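Local coordinates for putative fimbrial subunit (Corynebacterium diphtheriae, PDB 4HSQ), which is the major pilin SpaD, here its domains D2 and D3, and probably polymerises into the shaft of surface pili used in adhesion, at residues Asp12-Ile17 and Ala219-Cys224; Val143-Lys148 and Thr208-Gly213. All coordinates share one frame; numbering follows the deposited sequence.

Contact 1: residues Asp12-Ile17 and Ala219-Cys224; sequences DADQNI and ATKKFC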
loop_
_atom_site.group_PDB
_atom_site.type_symbol
_atom_site.label_atom_id
_atom_site.label_comp_id
_atom_site.label_asym_id
_atom_site.label_seq_id
_atom_site.Cartn_x
_atom_site.Cartn_y
_atom_site.Cartn_z
ATOM N N ASP A 12 6.734 0.354 0.292
ATOM C CA ASP A 12 5.494 -0.367 0.010
ATOM C C ASP A 12 5.614 -1.383 -1.137
ATOM O O ASP A 12 4.602 -2.014 -1.459
ATOM C CB ASP A 12 4.391 0.657 -0.360
ATOM C CG ASP A 12 4.702 1.558 -1.566
ATOM O OD1 ASP A 12 5.370 1.093 -2.509
ATOM O OD2 ASP A 12 4.258 2.711 -1.569
ATOM N N ALA A 13 6.797 -1.528 -1.784
ATOM C CA ALA A 13 6.913 -2.447 -2.944
ATOM C C ALA A 13 6.351 -3.841 -2.645
ATOM O O ALA A 13 6.624 -4.443 -1.595
ATOM C CB ALA A 13 8.352 -2.562 -3.439
ATOM N N ASP A 14 5.489 -4.289 -3.548
ATOM C CA ASP A 14 4.796 -5.580 -3.576
ATOM C C ASP A 14 3.795 -5.770 -2.438
ATOM O O ASP A 14 3.230 -6.846 -2.307
ATOM C CB ASP A 14 5.805 -6.751 -3.581
ATOM C CG ASP A 14 6.804 -6.708 -4.732
ATOM O OD1 ASP A 14 6.370 -6.552 -5.902
ATOM O OD2 ASP A 14 8.006 -6.799 -4.467
ATOM N N GLN A 15 3.509 -4.741 -1.664
ATOM C CA GLN A 15 2.565 -4.904 -0.553
ATOM C C GLN A 15 1.184 -4.574 -1.072
ATOM O O GLN A 15 0.931 -3.452 -1.507
ATOM C CB GLN A 15 2.972 -4.016 0.649
ATOM C CG GLN A 15 4.410 -4.321 1.186
ATOM C CD GLN A 15 4.663 -5.823 1.282
ATOM O OE1 GLN A 15 3.954 -6.549 1.960
ATOM N NE2 GLN A 15 5.601 -6.332 0.512
ATOM N N ASN A 16 0.284 -5.560 -1.046
ATOM C CA ASN A 16 -1.056 -5.369 -1.569
ATOM C C ASN A 16 -2.017 -4.871 -0.458
ATOM O O ASN A 16 -1.574 -4.467 0.617
ATOM C CB ASN A 16 -1.510 -6.682 -2.223
ATOM C CG ASN A 16 -0.592 -7.025 -3.395
ATOM O OD1 ASN A 16 -0.287 -6.195 -4.261
ATOM N ND2 ASN A 16 -0.110 -8.233 -3.457
ATOM N N ILE A 17 -3.321 -4.828 -0.735
ATOM C CA ILE A 17 -4.258 -4.391 0.297
ATOM C C ILE A 17 -4.156 -5.354 1.507
ATOM O O ILE A 17 -4.062 -6.564 1.311
ATOM C CB ILE A 17 -5.697 -4.325 -0.278
ATOM C CG1 ILE A 17 -5.875 -3.169 -1.291
ATOM C CG2 ILE A 17 -6.796 -4.363 0.800
ATOM C CD1 ILE A 17 -5.417 -1.860 -0.930
ATOM N N ALA A 219 11.253 -2.598 -15.767
ATOM C CA ALA A 219 11.342 -4.006 -15.352
ATOM C C ALA A 219 10.113 -4.773 -15.853
ATOM O O ALA A 219 9.107 -4.151 -16.202
ATOM C CB ALA A 219 11.447 -4.098 -13.830
ATOM N N THR A 220 10.196 -6.112 -15.899
ATOM C CA THR A 220 9.100 -6.944 -16.412
ATOM C C THR A 220 8.232 -7.511 -15.245
ATOM O O THR A 220 7.848 -8.677 -15.268
ATOM C CB THR A 220 9.655 -8.040 -17.352
ATOM O OG1 THR A 220 10.707 -8.741 -16.690
ATOM C CG2 THR A 220 10.176 -7.474 -18.672
ATOM N N LYS A 221 7.889 -6.664 -14.275
ATOM C CA LYS A 221 7.049 -7.008 -13.116
ATOM C C LYS A 221 5.555 -7.024 -13.514
ATOM O O LYS A 221 5.034 -6.022 -13.992
ATOM C CB LYS A 221 7.306 -6.000 -11.988
ATOM C CG LYS A 221 6.494 -6.221 -10.727
ATOM C CD LYS A 221 7.391 -6.225 -9.500
ATOM C CE LYS A 221 7.323 -4.942 -8.709
ATOM N NZ LYS A 221 8.114 -5.028 -7.443
ATOM N N LYS A 222 4.880 -8.182 -13.348
ATOM C CA LYS A 222 3.452 -8.321 -13.668
ATOM C C LYS A 222 2.750 -9.178 -12.622
ATOM O O LYS A 222 3.398 -9.740 -11.737
ATOM C CB LYS A 222 3.264 -8.991 -15.037
ATOM C CG LYS A 222 3.635 -8.131 -16.225
ATOM C CD LYS A 222 3.879 -8.982 -17.430
ATOM C CE LYS A 222 3.827 -8.117 -18.651
ATOM N NZ LYS A 222 2.488 -8.180 -19.287
ATOM N N PHE A 223 1.429 -9.277 -12.743
ATOM C CA PHE A 223 0.631 -10.232 -11.986
ATOM C C PHE A 223 0.163 -11.267 -12.984
ATOM O O PHE A 223 0.039 -10.958 -14.165
ATOM C CB PHE A 223 -0.558 -9.573 -11.256
ATOM C CG PHE A 223 -0.151 -8.814 -10.023
ATOM C CD1 PHE A 223 0.177 -9.485 -8.846
ATOM C CD2 PHE A 223 -0.151 -7.424 -10.012
ATOM C CE1 PHE A 223 0.536 -8.783 -7.701
ATOM C CE2 PHE A 223 0.196 -6.727 -8.861
ATOM C CZ PHE A 223 0.559 -7.406 -7.725
ATOM N N CYS A 224 -0.125 -12.473 -12.517
ATOM C CA CYS A 224 -0.606 -13.558 -13.356
ATOM C C CYS A 224 -1.788 -14.206 -12.652
ATOM O O CYS A 224 -1.708 -14.468 -11.458
ATOM C CB CYS A 224 0.510 -14.576 -13.616
ATOM S SG CYS A 224 1.600 -14.137 -14.994
#
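The junction between the Sgo0707 N2-like and prealbumin-like parts of the pilin illustrates how two beta domains can meet through a loop, here with Asp-14 facing Lys-221 and Asn-16 facing Phe-223. A type II turn from Asp-12 to Gln-15 is closed by Gln-15 N on Asp-12 O at 2.9 Å, and Asp-14 occupies its positive-phi position. From the facing segment, Lys-221 NZ forms a salt bridge with Asp-14 OD1 at 2.8 Å, coming from the syn side but 31° out of the carboxylate plane. The lysine leaves its backbone with CG anti to N (chi1 179°) and then bends in mid-chain, which brings CE to 3.4 Å from the same OD1. Gln-15 steadies the turn from within, its NE2 donating to Ala-13 O at 3.0 Å. Deeper down, Asn-16 OD1 lies oblique to the Phe-223 ring, 3.8 Å from Phe-223 CZ, with the amide and ring planes 53° apart; His-206 N donates a hydrogen bond to that oxygen. Lys-221 NZ also forms a salt bridge with Glu-211, so one ammonium group serves two carboxylates. The loop links strand 7-11 to strand 20-28, while strand 222-229 pairs with strand 167-173 and sends Phe-223 against Leu-205 of strand 199-206.

Contact 2: residues Val143-Lys148 and Thr208-Gly213; sequences VTYHGK and TDFEDG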
loop_
_atom_site.group_PDB
_atom_site.type_symbol
_atom_site.label_atom_id
_atom_site.label_comp_id
_atom_site.label_asym_id
_atom_site.label_seq_id
_atom_site.Cartn_x
_atom_site.Cartn_y
_atom_site.Cartn_z
ATOM N N VAL A 143 3.420 9.015 -2.364
ATOM C CA VAL A 143 2.191 8.427 -2.870
ATOM C C VAL A 143 2.385 6.930 -3.026
ATOM O O VAL A 143 3.452 6.478 -3.442
ATOM C CB VAL A 143 1.760 9.104 -4.214
ATOM C CG1 VAL A 143 0.358 8.684 -4.616
ATOM C CG2 VAL A 143 1.837 10.635 -4.132
ATOM N N THR A 144 1.314 6.186 -2.750
ATOM C CA THR A 144 1.228 4.722 -2.899
ATOM C C THR A 144 0.007 4.441 -3.740
ATOM O O THR A 144 -1.073 4.937 -3.415
ATOM C CB THR A 144 1.116 4.067 -1.511
ATOM O OG1 THR A 144 2.263 4.445 -0.740
ATOM C CG2 THR A 144 1.013 2.549 -1.596
ATOM N N TYR A 145 0.140 3.582 -4.754
ATOM C CA TYR A 145 -0.981 3.277 -5.643
ATOM C C TYR A 145 -1.398 1.825 -5.595
ATOM O O TYR A 145 -0.559 0.925 -5.709
ATOM C CB TYR A 145 -0.620 3.586 -7.101
ATOM C CG TYR A 145 -0.306 5.026 -7.413
ATOM C CD1 TYR A 145 -1.285 5.881 -7.924
ATOM C CD2 TYR A 145 0.970 5.541 -7.210
ATOM C CE1 TYR A 145 -0.975 7.202 -8.287
ATOM C CE2 TYR A 145 1.293 6.852 -7.586
ATOM C CZ TYR A 145 0.310 7.680 -8.102
ATOM O OH TYR A 145 0.628 8.973 -8.435
ATOM N N HIS A 146 -2.702 1.605 -5.495
ATOM C CA HIS A 146 -3.308 0.271 -5.528
ATOM C C HIS A 146 -4.491 0.319 -6.425
ATOM O O HIS A 146 -5.160 1.341 -6.462
ATOM C CB HIS A 146 -3.732 -0.225 -4.130
ATOM C CG HIS A 146 -2.586 -0.595 -3.225
ATOM N ND1 HIS A 146 -1.890 0.368 -2.520
ATOM C CD2 HIS A 146 -2.074 -1.817 -2.921
ATOM C CE1 HIS A 146 -0.975 -0.287 -1.822
ATOM N NE2 HIS A 146 -1.048 -1.605 -2.036
ATOM N N GLY A 147 -4.823 -0.801 -7.055
ATOM C CA GLY A 147 -6.004 -0.845 -7.910
ATOM C C GLY A 147 -6.765 -2.126 -7.710
ATOM O O GLY A 147 -6.264 -3.074 -7.094
ATOM N N LYS A 148 -7.990 -2.144 -8.186
ATOM C CA LYS A 148 -8.801 -3.368 -8.119
ATOM C C LYS A 148 -8.609 -4.202 -9.373
ATOM O O LYS A 148 -8.435 -3.659 -10.458
ATOM C CB LYS A 148 -10.273 -3.015 -7.967
ATOM C CG LYS A 148 -10.545 -2.322 -6.652
ATOM C CD LYS A 148 -12.047 -2.340 -6.353
ATOM C CE LYS A 148 -12.592 -0.970 -6.079
ATOM N NZ LYS A 148 -14.077 -0.998 -6.015
ATOM N N THR A 208 2.273 -1.986 -10.552
ATOM C CA THR A 208 3.637 -2.430 -10.867
ATOM C C THR A 208 4.595 -1.318 -11.305
ATOM O O THR A 208 5.802 -1.537 -11.269
ATOM C CB THR A 208 3.583 -3.477 -11.992
ATOM O OG1 THR A 208 2.995 -2.875 -13.163
ATOM C CG2 THR A 208 2.775 -4.707 -11.595
ATOM N N ASP A 209 4.092 -0.156 -11.732
ATOM C CA ASP A 209 4.944 0.888 -12.346
ATOM C C ASP A 209 5.389 1.999 -11.394
ATOM O O ASP A 209 6.054 2.940 -11.808
ATOM C CB ASP A 209 4.192 1.502 -13.561
ATOM C CG ASP A 209 2.893 2.177 -13.187
ATOM O OD1 ASP A 209 2.088 1.554 -12.453
ATOM O OD2 ASP A 209 2.705 3.346 -13.569
ATOM N N PHE A 210 4.995 1.920 -10.120
ATOM C CA PHE A 210 5.325 2.957 -9.151
ATOM C C PHE A 210 5.362 2.300 -7.806
ATOM O O PHE A 210 4.394 1.627 -7.425
ATOM C CB PHE A 210 4.284 4.058 -9.216
ATOM C CG PHE A 210 4.678 5.344 -8.549
ATOM C CD1 PHE A 210 4.483 5.523 -7.184
ATOM C CD2 PHE A 210 5.183 6.410 -9.297
ATOM C CE1 PHE A 210 4.822 6.725 -6.567
ATOM C CE2 PHE A 210 5.498 7.622 -8.681
ATOM C CZ PHE A 210 5.306 7.772 -7.320
ATOM N N GLU A 211 6.479 2.451 -7.104
ATOM C CA GLU A 211 6.631 1.811 -5.797
ATOM C C GLU A 211 7.662 2.533 -4.964
ATOM O O GLU A 211 8.582 3.186 -5.497
ATOM C CB GLU A 211 6.971 0.311 -5.925
ATOM C CG GLU A 211 8.385 0.012 -6.376
ATOM C CD GLU A 211 8.563 -1.349 -7.010
ATOM O OE1 GLU A 211 7.614 -2.169 -6.966
ATOM O OE2 GLU A 211 9.666 -1.597 -7.546
ATOM N N ASP A 212 7.484 2.448 -3.624
ATOM C CA ASP A 212 8.390 3.115 -2.671
ATOM C C ASP A 212 8.502 4.640 -2.948
ATOM O O ASP A 212 9.552 5.250 -2.720
ATOM C CB ASP A 212 9.791 2.442 -2.646
ATOM C CG ASP A 212 9.784 0.970 -2.257
ATOM O OD1 ASP A 212 8.784 0.514 -1.624
ATOM O OD2 ASP A 212 10.777 0.274 -2.564
ATOM N N GLY A 213 7.396 5.240 -3.376
ATOM C CA GLY A 213 7.297 6.669 -3.588
ATOM C C GLY A 213 7.865 7.216 -4.884
ATOM O O GLY A 213 7.862 8.431 -5.080
HETATM O O HOH W 1 4.776 4.084 -3.741
HETATM O O HOH W 2 5.628 9.591 -4.094
HETATM O O HOH W 3 2.820 2.846 -5.406
#
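Phe-210 swings CG anti to its own N (chi1 -165°), whereas Tyr-145 keeps CG beside its N (chi1 -62°), and these two choices bring the rings together nearly perpendicular rather than flat. The tyrosine offers an edge: its CE2 lies over one face of the phenylalanine, offset toward the rim and 3.5 Å from Phe-210 CD1, while Tyr-145 CD2 falls outside the ring outline, by that same CD1. The ring centroids are 5.0 Å apart and the planes stand at 80°, a T-shaped pair. Phe-210 in turn points its own edge at the strand backbone, where Phe-210 CE1 comes within 3.4 Å of Val-143 O. Within the strand, Val-143 CG1 lies over one face of the tyrosine ring.

The fold element here is a small beta hairpin, strands 210-211 and 214-215, set beside the long strand 142-155 but not paired with it directly. Asp-212 and Gly-213 both have positive phi, as in a type I' turn, a conformation that suits glycine. Waters do the joining in place of direct backbone bonds. One accepts from Tyr-145 N at 2.9 Å and donates to Phe-210 O at 2.8 Å. Another accepts from Gly-213 N at 2.9 Å and donates to Val-143 O, and a third joins Val-143 N to Gly-213 O. The strand also bonds directly, Tyr-145 with Val-207 and Gly-147 with Leu-205 of strand 199-206. Arg-248 makes a cation-pi contact with Tyr-145 and a salt bridge with Asp-209.

Both contacts lie at the junction of the two domains; contact 1 brings together loop and strand from either part, whereas contact 2 sets a hairpin on the strand that runs through both. Contact 1 is partly buried, with Asn-16 and Phe-223 inside and an ion pair between partly exposed side chains; contact 2 is a surface contact of aromatic rings and bridging waters. Their centres lie about 9 Å apart, and they share bonds: Asp-12 OD1 probably accepts from Asp-212 N at 2.7 Å, and His-146 NE2 probably donates to Gln-15 O. Loop 12-17 is thereby held by strand 142-155 and segment 208-213 as well as by 219-224. Charge pairing marks the first, water-mediated backbone bonding the second.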